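Local coordinates for protein D-glycerate 2-kinase (Thermotoga maritima, PDB 2B8N) that phosphorylates D-glycerate to 2-phosphoglycerate with ATP and magnesium, a step in the degradation of serine through 3-hydroxypyruvate, at residues A[34-39]-A[58-63]. Sequence-based numbering, arbitrary orientation.
Sequences VFPDRA and GKAAWR
Pro-36, which packs on Ala-60 and Arg-63, begins a helical turn closed by the hydrogen bond from Ala-39 N to Phe-35 O (3.0 Å). Phe-35 is the N-cap of helix 36-41, and proline suits the first position of the helix because its missing N-H is not needed there. The pyrrolidine ring meets the other segment through CB and CG. Pro-36 CG lies 3.9 Å from the methyl carbon CB of Ala-60, and Pro-36 CB lies 3.9 Å from Arg-63 CB, so the ring bridges the N-cap residue of helix 61-72 and a residue in the first turn of that helix. The backbones come close here, with the CA atoms of Pro-36 and Arg-63 5.9 Å apart. Of its side chain, Arg-63 offers the proline the CB end, and its carbonyl carbon also lies near Pro-36 CB. Arg-63 CG stands beside the backbone N, anti to the carbonyl carbon (chi1 -59°), and bends at chi2 (-120°) and chi3 (106°) lead the guanidinium away, where NE forms a salt bridge with Glu-89. Asp-37 OD1 remains 7.0 Å from Arg-63 NE, too far for a direct ion pair, and Asp-37 OD2 instead pairs with Lys-41. Pro-36 also touches Met-64, the next residue of helix 61-72. A type I turn from Gly-58 to Ala-61, with a weak hydrogen bond from Ala-61 N to Gly-58 O (3.2 Å), leads from strand 52-57 into helix 61-72. That turn belongs to a beta-alpha unit of the six-stranded parallel sheet, whose 3-2-1-4-5-6 strand order is Rossmann-like. The contact thus joins the starts of two helices mainly through aliphatic carbon, while the neighbouring charges find partners outside it; it is therefore probably held by van der Waals and hydrophobic packing over a small 145 Å² of buried surface.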
ATOM      1  N   VAL A  34       3.289   2.087  11.424  1.00 26.98           N
ATOM      2  CA  VAL A  34       3.369   2.672  10.090  1.00 28.58           C
ATOM      3  C   VAL A  34       2.356   3.809   9.843  1.00 29.41           C
ATOM      4  O   VAL A  34       2.036   4.098   8.684  1.00 30.78           O
ATOM      5  CB  VAL A  34       3.246   1.566   8.984  1.00 28.93           C
ATOM      6  CG1 VAL A  34       4.409   0.600   9.083  1.00 27.63           C
ATOM      7  CG2 VAL A  34       1.901   0.811   9.071  1.00 30.27           C
ATOM      8  N   PHE A  35       1.866   4.463  10.904  1.00 28.59           N
ATOM      9  CA  PHE A  35       1.086   5.675  10.719  1.00 28.27           C
ATOM     10  C   PHE A  35       2.053   6.694  10.192  1.00 28.58           C
ATOM     11  O   PHE A  35       3.209   6.705  10.585  1.00 29.41           O
ATOM     12  CB  PHE A  35       0.506   6.196  12.020  1.00 28.83           C
ATOM     13  CG  PHE A  35      -0.809   5.583  12.400  1.00 30.72           C
ATOM     14  CD1 PHE A  35      -1.219   4.344  11.891  1.00 36.14           C
ATOM     15  CD2 PHE A  35      -1.624   6.222  13.321  1.00 29.63           C
ATOM     16  CE1 PHE A  35      -2.458   3.784  12.284  1.00 38.10           C
ATOM     17  CE2 PHE A  35      -2.842   5.664  13.730  1.00 35.60           C
ATOM     18  CZ  PHE A  35      -3.273   4.460  13.205  1.00 30.87           C
ATOM     19  N   PRO A  36       1.583   7.585   9.327  1.00 29.42           N
ATOM     20  CA  PRO A  36       2.515   8.573   8.757  1.00 30.00           C
ATOM     21  C   PRO A  36       3.336   9.367   9.802  1.00 29.52           C
ATOM     22  O   PRO A  36       4.549   9.506   9.629  1.00 29.43           O
ATOM     23  CB  PRO A  36       1.593   9.509   7.948  1.00 30.06           C
ATOM     24  CG  PRO A  36       0.324   8.701   7.699  1.00 29.72           C
ATOM     25  CD  PRO A  36       0.194   7.759   8.849  1.00 28.61           C
ATOM     26  N   ASP A  37       2.682   9.858  10.861  1.00 29.16           N
ATOM     27  CA  ASP A  37       3.336  10.713  11.859  1.00 29.68           C
ATOM     28  C   ASP A  37       4.540   9.997  12.483  1.00 29.16           C
ATOM     29  O   ASP A  37       5.661  10.510  12.485  1.00 30.03           O
ATOM     30  CB  ASP A  37       2.347  11.151  12.964  1.00 31.43           C
ATOM     31  CG  ASP A  37       2.903  12.293  13.848  1.00 37.08           C
ATOM     32  OD1 ASP A  37       2.971  13.463  13.375  1.00 48.35           O
ATOM     33  OD2 ASP A  37       3.258  12.024  15.020  1.00 35.26           O
ATOM     34  N   ARG A  38       4.302   8.804  12.998  1.00 27.18           N
ATOM     35  CA  ARG A  38       5.334   8.072  13.656  1.00 25.68           C
ATOM     36  C   ARG A  38       6.420   7.611  12.648  1.00 26.66           C
ATOM     37  O   ARG A  38       7.614   7.599  12.985  1.00 25.86           O
ATOM     38  CB  ARG A  38       4.704   6.907  14.437  1.00 25.43           C
ATOM     39  CG  ARG A  38       5.708   5.885  14.965  1.00 23.19           C
ATOM     40  CD  ARG A  38       5.235   5.154  16.205  1.00 17.42           C
ATOM     41  NE  ARG A  38       5.954   3.890  16.333  1.00 18.88           N
ATOM     42  CZ  ARG A  38       5.525   2.847  17.034  1.00 24.51           C
ATOM     43  NH1 ARG A  38       4.378   2.902  17.698  1.00 30.39           N
ATOM     44  NH2 ARG A  38       6.241   1.739  17.076  1.00 20.97           N
ATOM     45  N   ALA A  39       6.032   7.243  11.426  1.00 26.63           N
ATOM     46  CA  ALA A  39       7.019   6.711  10.455  1.00 28.24           C
ATOM     47  C   ALA A  39       8.057   7.750  10.070  1.00 27.75           C
ATOM     48  O   ALA A  39       9.261   7.446   9.939  1.00 25.79           O
ATOM     49  CB  ALA A  39       6.319   6.185   9.196  1.00 28.33           C
ATOM     50  N   GLY A  58       0.400  11.617  -2.344  1.00 27.68           N
ATOM     51  CA  GLY A  58      -0.146  10.319  -1.965  1.00 28.15           C
ATOM     52  C   GLY A  58      -1.397  10.467  -1.125  1.00 28.63           C
ATOM     53  O   GLY A  58      -1.796  11.596  -0.780  1.00 27.88           O
ATOM     54  N   LYS A  59      -2.018   9.328  -0.803  1.00 28.49           N
ATOM     55  CA  LYS A  59      -3.210   9.321   0.040  1.00 28.02           C
ATOM     56  C   LYS A  59      -2.876   9.722   1.477  1.00 26.92           C
ATOM     57  O   LYS A  59      -3.747  10.162   2.189  1.00 28.91           O
ATOM     58  CB  LYS A  59      -3.885   7.947   0.044  1.00 29.27           C
ATOM     59  CG  LYS A  59      -4.372   7.438  -1.318  1.00 29.17           C
ATOM     60  CD  LYS A  59      -5.210   6.203  -1.115  1.00 27.42           C
ATOM     61  CE  LYS A  59      -4.857   5.071  -2.036  1.00 30.86           C
ATOM     62  NZ  LYS A  59      -5.839   3.949  -1.828  1.00 32.95           N
ATOM     63  N   ALA A  60      -1.629   9.540   1.894  1.00 25.46           N
ATOM     64  CA  ALA A  60      -1.154   9.942   3.220  1.00 25.64           C
ATOM     65  C   ALA A  60      -0.320  11.237   3.187  1.00 25.03           C
ATOM     66  O   ALA A  60       0.454  11.515   4.131  1.00 22.12           O
ATOM     67  CB  ALA A  60      -0.320   8.827   3.815  1.00 25.29           C
ATOM     68  N   ALA A  61      -0.479  12.022   2.124  1.00 24.88           N
ATOM     69  CA  ALA A  61       0.424  13.153   1.906  1.00 27.79           C
ATOM     70  C   ALA A  61       0.290  14.169   3.015  1.00 27.48           C
ATOM     71  O   ALA A  61       1.295  14.666   3.501  1.00 27.16           O
ATOM     72  CB  ALA A  61       0.204  13.801   0.546  1.00 27.31           C
ATOM     73  N   TRP A  62      -0.946  14.459   3.419  1.00 28.57           N
ATOM     74  CA  TRP A  62      -1.193  15.529   4.360  1.00 28.06           C
ATOM     75  C   TRP A  62      -0.579  15.226   5.734  1.00 28.88           C
ATOM     76  O   TRP A  62       0.038  16.107   6.339  1.00 29.65           O
ATOM     77  CB  TRP A  62      -2.683  15.842   4.456  1.00 27.62           C
ATOM     78  CG  TRP A  62      -2.942  17.146   5.116  1.00 28.91           C
ATOM     79  CD1 TRP A  62      -3.121  18.363   4.507  1.00 31.06           C
ATOM     80  CD2 TRP A  62      -3.029  17.388   6.526  1.00 30.98           C
ATOM     81  NE1 TRP A  62      -3.325  19.345   5.458  1.00 29.04           N
ATOM     82  CE2 TRP A  62      -3.263  18.771   6.702  1.00 29.01           C
ATOM     83  CE3 TRP A  62      -2.932  16.571   7.658  1.00 28.72           C
ATOM     84  CZ2 TRP A  62      -3.407  19.342   7.960  1.00 31.41           C
ATOM     85  CZ3 TRP A  62      -3.053  17.148   8.913  1.00 26.90           C
ATOM     86  CH2 TRP A  62      -3.293  18.512   9.056  1.00 29.73           C
ATOM     87  N   ARG A  63      -0.716  14.000   6.233  1.00 28.79           N
ATOM     88  CA  ARG A  63      -0.179  13.718   7.572  1.00 29.38           C
ATOM     89  C   ARG A  63       1.350  13.572   7.571  1.00 29.42           C
ATOM     90  O   ARG A  63       2.030  13.962   8.529  1.00 29.81           O
ATOM     91  CB  ARG A  63      -0.862  12.518   8.226  1.00 29.17           C
ATOM     92  CG  ARG A  63      -2.370  12.715   8.361  1.00 31.42           C
ATOM     93  CD  ARG A  63      -2.904  12.665   9.793  1.00 36.38           C
ATOM     94  NE  ARG A  63      -3.277  13.995  10.315  1.00 42.49           N
ATOM     95  CZ  ARG A  63      -4.104  14.223  11.347  1.00 37.19           C
ATOM     96  NH1 ARG A  63      -4.663  13.230  12.011  1.00 37.51           N
ATOM     97  NH2 ARG A  63      -4.378  15.469  11.724  1.00 42.07           N
TER